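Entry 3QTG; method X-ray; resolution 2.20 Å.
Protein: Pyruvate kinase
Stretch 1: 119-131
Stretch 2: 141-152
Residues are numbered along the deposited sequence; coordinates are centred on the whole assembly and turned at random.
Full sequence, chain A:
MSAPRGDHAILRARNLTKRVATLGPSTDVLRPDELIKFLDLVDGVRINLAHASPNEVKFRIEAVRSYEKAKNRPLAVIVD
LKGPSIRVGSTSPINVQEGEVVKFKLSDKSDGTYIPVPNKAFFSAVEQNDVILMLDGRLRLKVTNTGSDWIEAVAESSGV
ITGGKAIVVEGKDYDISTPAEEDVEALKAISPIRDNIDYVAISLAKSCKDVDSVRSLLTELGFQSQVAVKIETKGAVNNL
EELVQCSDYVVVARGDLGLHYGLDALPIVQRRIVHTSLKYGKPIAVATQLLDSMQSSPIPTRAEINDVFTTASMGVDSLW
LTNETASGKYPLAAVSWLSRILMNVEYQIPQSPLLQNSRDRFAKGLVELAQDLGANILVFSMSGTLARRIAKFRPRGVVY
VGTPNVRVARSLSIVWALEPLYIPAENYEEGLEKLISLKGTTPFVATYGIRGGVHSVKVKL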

# COMPACT_ATOMS: atom_id res chain seq x y z
N ASN A 119 -42.73 18.23 -33.27
CA ASN A 119 -41.63 17.27 -33.34
C ASN A 119 -42.05 15.91 -32.87
O ASN A 119 -42.42 15.75 -31.69
CB ASN A 119 -40.42 17.78 -32.56
CG ASN A 119 -39.13 17.22 -33.10
OD1 ASN A 119 -39.07 16.04 -33.46
ND2 ASN A 119 -38.09 18.06 -33.20
N LYS A 120 -41.99 14.92 -33.76
CA LYS A 120 -42.41 13.56 -33.41
C LYS A 120 -41.57 12.94 -32.28
O LYS A 120 -42.07 12.11 -31.53
CB LYS A 120 -42.40 12.60 -34.62
CG LYS A 120 -43.39 11.39 -34.44
CD LYS A 120 -43.03 10.26 -35.40
CE LYS A 120 -43.83 8.95 -35.12
NZ LYS A 120 -45.12 8.88 -35.89
N ALA A 121 -40.31 13.36 -32.16
CA ALA A 121 -39.43 12.88 -31.10
C ALA A 121 -40.02 13.11 -29.69
O ALA A 121 -39.75 12.33 -28.78
CB ALA A 121 -38.04 13.49 -31.22
N PHE A 122 -40.84 14.17 -29.54
CA PHE A 122 -41.56 14.41 -28.28
C PHE A 122 -42.51 13.23 -28.03
O PHE A 122 -42.56 12.67 -26.93
CB PHE A 122 -42.34 15.73 -28.31
CG PHE A 122 -43.18 15.98 -27.06
CD1 PHE A 122 -42.58 16.38 -25.86
CD2 PHE A 122 -44.56 15.80 -27.08
CE1 PHE A 122 -43.34 16.60 -24.71
CE2 PHE A 122 -45.35 16.03 -25.95
CZ PHE A 122 -44.72 16.43 -24.74
N PHE A 123 -43.25 12.86 -29.06
CA PHE A 123 -44.24 11.79 -28.92
C PHE A 123 -43.60 10.41 -28.73
O PHE A 123 -44.10 9.61 -27.95
CB PHE A 123 -45.32 11.88 -30.02
CG PHE A 123 -46.03 13.20 -29.99
CD1 PHE A 123 -47.12 13.40 -29.16
CD2 PHE A 123 -45.53 14.29 -30.71
CE1 PHE A 123 -47.75 14.65 -29.07
CE2 PHE A 123 -46.14 15.55 -30.62
CZ PHE A 123 -47.26 15.72 -29.81
N SER A 124 -42.46 10.18 -29.38
CA SER A 124 -41.70 8.94 -29.16
C SER A 124 -41.10 8.82 -27.76
O SER A 124 -40.93 7.72 -27.27
CB SER A 124 -40.59 8.79 -30.19
OG SER A 124 -41.14 8.85 -31.49
N ALA A 125 -40.78 9.95 -27.12
CA ALA A 125 -40.13 9.95 -25.80
C ALA A 125 -41.11 9.79 -24.62
O ALA A 125 -40.71 9.35 -23.53
CB ALA A 125 -39.30 11.22 -25.62
N VAL A 126 -42.38 10.15 -24.82
CA VAL A 126 -43.35 10.24 -23.73
C VAL A 126 -44.13 8.93 -23.50
O VAL A 126 -44.65 8.32 -24.45
CB VAL A 126 -44.35 11.44 -23.93
CG1 VAL A 126 -45.49 11.39 -22.91
CG2 VAL A 126 -43.62 12.79 -23.82
N GLU A 127 -44.20 8.53 -22.23
CA GLU A 127 -45.03 7.41 -21.78
C GLU A 127 -45.97 7.90 -20.68
O GLU A 127 -45.76 8.95 -20.07
CB GLU A 127 -44.16 6.28 -21.22
CG GLU A 127 -43.15 5.71 -22.19
CD GLU A 127 -42.19 4.74 -21.51
OE1 GLU A 127 -41.34 5.19 -20.70
OE2 GLU A 127 -42.30 3.52 -21.79
N GLN A 128 -46.99 7.09 -20.40
CA GLN A 128 -47.87 7.33 -19.25
C GLN A 128 -47.09 7.46 -17.94
O GLN A 128 -46.18 6.68 -17.68
CB GLN A 128 -48.89 6.22 -19.13
CG GLN A 128 -50.17 6.70 -18.48
CD GLN A 128 -51.19 5.61 -18.40
OE1 GLN A 128 -51.48 4.94 -19.39
NE2 GLN A 128 -51.74 5.41 -17.20
N ASN A 129 -47.48 8.45 -17.14
CA ASN A 129 -46.83 8.80 -15.86
C ASN A 129 -45.54 9.61 -15.96
O ASN A 129 -44.98 9.97 -14.93
CB ASN A 129 -46.64 7.59 -14.92
CG ASN A 129 -47.95 6.88 -14.63
OD1 ASN A 129 -48.12 5.70 -14.97
ND2 ASN A 129 -48.90 7.61 -14.04
N ASP A 130 -45.10 9.92 -17.18
CA ASP A 130 -44.00 10.87 -17.36
C ASP A 130 -44.48 12.24 -16.98
O ASP A 130 -45.68 12.52 -17.06
CB ASP A 130 -43.52 10.92 -18.81
CG ASP A 130 -42.48 9.86 -19.12
OD1 ASP A 130 -41.76 9.43 -18.19
OD2 ASP A 130 -42.40 9.47 -20.31
N VAL A 131 -43.53 13.11 -16.63
CA VAL A 131 -43.82 14.50 -16.29
C VAL A 131 -43.21 15.44 -17.35
O VAL A 131 -42.01 15.37 -17.67
CB VAL A 131 -43.29 14.86 -14.89
CG1 VAL A 131 -43.53 16.33 -14.56
CG2 VAL A 131 -43.91 13.90 -13.80
N LEU A 141 -46.74 18.83 -15.86
CA LEU A 141 -47.95 18.16 -16.30
C LEU A 141 -47.71 16.66 -16.25
O LEU A 141 -46.73 16.17 -16.80
CB LEU A 141 -48.37 18.54 -17.73
CG LEU A 141 -48.49 19.88 -18.48
CD1 LEU A 141 -49.93 20.49 -18.55
CD2 LEU A 141 -47.41 20.93 -18.16
N LYS A 142 -48.64 15.94 -15.62
CA LYS A 142 -48.52 14.50 -15.44
C LYS A 142 -49.24 13.80 -16.60
O LYS A 142 -50.44 13.98 -16.77
CB LYS A 142 -49.20 14.10 -14.12
CG LYS A 142 -48.42 13.19 -13.22
CD LYS A 142 -47.77 12.01 -13.90
CE LYS A 142 -46.87 11.29 -12.88
NZ LYS A 142 -47.69 10.66 -11.80
N VAL A 143 -48.52 13.01 -17.38
CA VAL A 143 -49.10 12.31 -18.55
C VAL A 143 -50.04 11.13 -18.17
O VAL A 143 -49.65 10.17 -17.51
CB VAL A 143 -48.00 11.84 -19.53
CG1 VAL A 143 -48.60 11.15 -20.76
CG2 VAL A 143 -47.13 13.03 -19.96
N THR A 144 -51.29 11.23 -18.63
CA THR A 144 -52.34 10.30 -18.24
C THR A 144 -52.85 9.39 -19.36
O THR A 144 -53.53 8.40 -19.12
CB THR A 144 -53.54 11.08 -17.67
OG1 THR A 144 -53.96 12.06 -18.63
CG2 THR A 144 -53.16 11.75 -16.34
N ASN A 145 -52.52 9.75 -20.60
CA ASN A 145 -52.89 8.95 -21.75
C ASN A 145 -52.08 9.42 -22.94
O ASN A 145 -51.72 10.60 -23.00
CB ASN A 145 -54.40 9.05 -22.05
CG ASN A 145 -54.92 7.86 -22.83
OD1 ASN A 145 -54.21 6.89 -23.06
ND2 ASN A 145 -56.18 7.94 -23.26
N THR A 146 -51.78 8.49 -23.85
CA THR A 146 -51.00 8.75 -25.07
C THR A 146 -51.65 8.01 -26.23
O THR A 146 -52.31 7.00 -26.03
CB THR A 146 -49.52 8.27 -24.94
OG1 THR A 146 -49.48 6.84 -24.91
CG2 THR A 146 -48.85 8.80 -23.67
N GLY A 147 -51.45 8.50 -27.44
CA GLY A 147 -52.09 7.92 -28.62
C GLY A 147 -51.15 7.92 -29.80
O GLY A 147 -49.93 7.83 -29.63
N SER A 148 -51.70 8.00 -31.00
CA SER A 148 -50.89 8.00 -32.21
C SER A 148 -49.89 9.17 -32.11
O SER A 148 -48.73 9.01 -31.68
CB SER A 148 -51.79 8.11 -33.45
OG SER A 148 -51.09 7.81 -34.66
N ASP A 149 -50.37 10.36 -32.46
CA ASP A 149 -49.54 11.57 -32.42
C ASP A 149 -50.15 12.57 -31.43
O ASP A 149 -50.36 13.73 -31.74
CB ASP A 149 -49.44 12.15 -33.84
CG ASP A 149 -48.62 11.27 -34.77
OD1 ASP A 149 -47.52 10.79 -34.37
OD2 ASP A 149 -49.05 11.08 -35.93
N TRP A 150 -50.47 12.08 -30.23
CA TRP A 150 -51.08 12.92 -29.21
C TRP A 150 -50.84 12.41 -27.78
O TRP A 150 -50.52 11.25 -27.56
CB TRP A 150 -52.58 13.13 -29.48
CG TRP A 150 -53.39 11.90 -29.37
CD1 TRP A 150 -53.78 11.07 -30.40
CD2 TRP A 150 -53.95 11.33 -28.17
NE1 TRP A 150 -54.54 10.03 -29.91
CE2 TRP A 150 -54.66 10.16 -28.55
CE3 TRP A 150 -53.92 11.70 -26.81
CZ2 TRP A 150 -55.32 9.35 -27.62
CZ3 TRP A 150 -54.57 10.91 -25.89
CH2 TRP A 150 -55.28 9.74 -26.30
N ILE A 151 -51.04 13.32 -26.83
CA ILE A 151 -50.81 13.10 -25.42
C ILE A 151 -51.84 13.89 -24.63
O ILE A 151 -52.21 14.99 -25.00
CB ILE A 151 -49.34 13.54 -25.07
CG1 ILE A 151 -48.40 12.34 -25.17
CG2 ILE A 151 -49.21 14.24 -23.72
CD1 ILE A 151 -47.14 12.67 -25.98
N GLU A 152 -52.33 13.30 -23.54
CA GLU A 152 -53.05 14.05 -22.53
C GLU A 152 -52.24 14.07 -21.24
O GLU A 152 -51.62 13.07 -20.87
CB GLU A 152 -54.44 13.43 -22.30
CG GLU A 152 -55.40 13.60 -23.52
CD GLU A 152 -56.68 12.79 -23.38
OE1 GLU A 152 -56.71 11.80 -22.61
OE2 GLU A 152 -57.68 13.15 -24.05

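A single methyl group does an unusual share of the packing here: Ile 151 CD1 lies 3.3 Å from Phe 123 CD1, 3.7 Å from Val 126 CB and 3.8 Å from Phe 122 CE2, so one atom touches three side chains of the helical stretch. The 3.3 Å approach is tight for two carbons. The side chain that makes it sits outside the usual wells, with chi1 at -93° and chi2 at 132°, and its CA-to-CB bond points toward the other stretch. Helix 120-125 crosses strand 150-152 at 54°, and Ile 151 fills the space between them.

Phe 123 supplies the largest area on its side of the contact. With chi1 in m and its CA-to-CB bond directed toward the other stretch, it lays one ring face against the carbonyl oxygen of Asp 149, where Phe 123 CE1 stands 3.8 Å from Asp 149 O. Phe 122 works differently: its CA-to-CB bond runs sideways, but the end of the side chain comes nearer, with Phe 122 CE2 3.8 Å from Ile 151 CD1. At the outer edge of the same region, Lys 120 and Asp 149 form a salt bridge. The distance from Lys 120 NZ to Asp 149 OD1 is 3.4 Å, and the hydrogen bond within it is weak; in this exposed lysine chi1 to chi3 are t and chi4 turns to p, at 90°.

The helix begins with a cap. Asn 119 OD1 accepts from Ala 121 N at 3.2 Å, satisfying an amide that has no preceding helical carbonyl to bind. At the other end, Val 126 leaves helical phi/psi yet still faces the strands, and Val 126 CG1 packs 3.8 Å from Val 143 CG2. The apolar patch therefore continues from Ile 151 to the neighbouring strand 141-146.

Beyond Val 126 the contact changes from side-chain packing to backbone pairing. A type II turn spans Glu 127 to Asp 130, closed by Asp 130 N to Glu 127 O at 3.1 Å and braced by Glu 127 N donating to Asp 130 OD2 at 2.8 Å. Asn 129, with phi at 79°, occupies the third position, where a positive phi is expected. The turn presents its backbone to Val 143, which is gripped through both backbone polar atoms: Asn 129 N donates to Val 143 O at 2.8 Å, and Val 143 N donates to Asp 130 O at 2.9 Å. Angles of 165° and 171° make both bonds nearly straight.

From there the chain enters an antiparallel bridge between Val 131 and Lys 142, a non-hydrogen-bonded pair with Val 131 CA 4.8 Å from Lys 142 CA. Their side chains share a face of the sheet, and Val 131 CG2 comes within 4.1 Å of Lys 142 CE. Val 131 CA also makes a CA-H...O contact with Leu 141 O at 3.4 Å. The design rule is legible: apolar side chains seat the helix, while a turn delivers the following backbone into register with the strand.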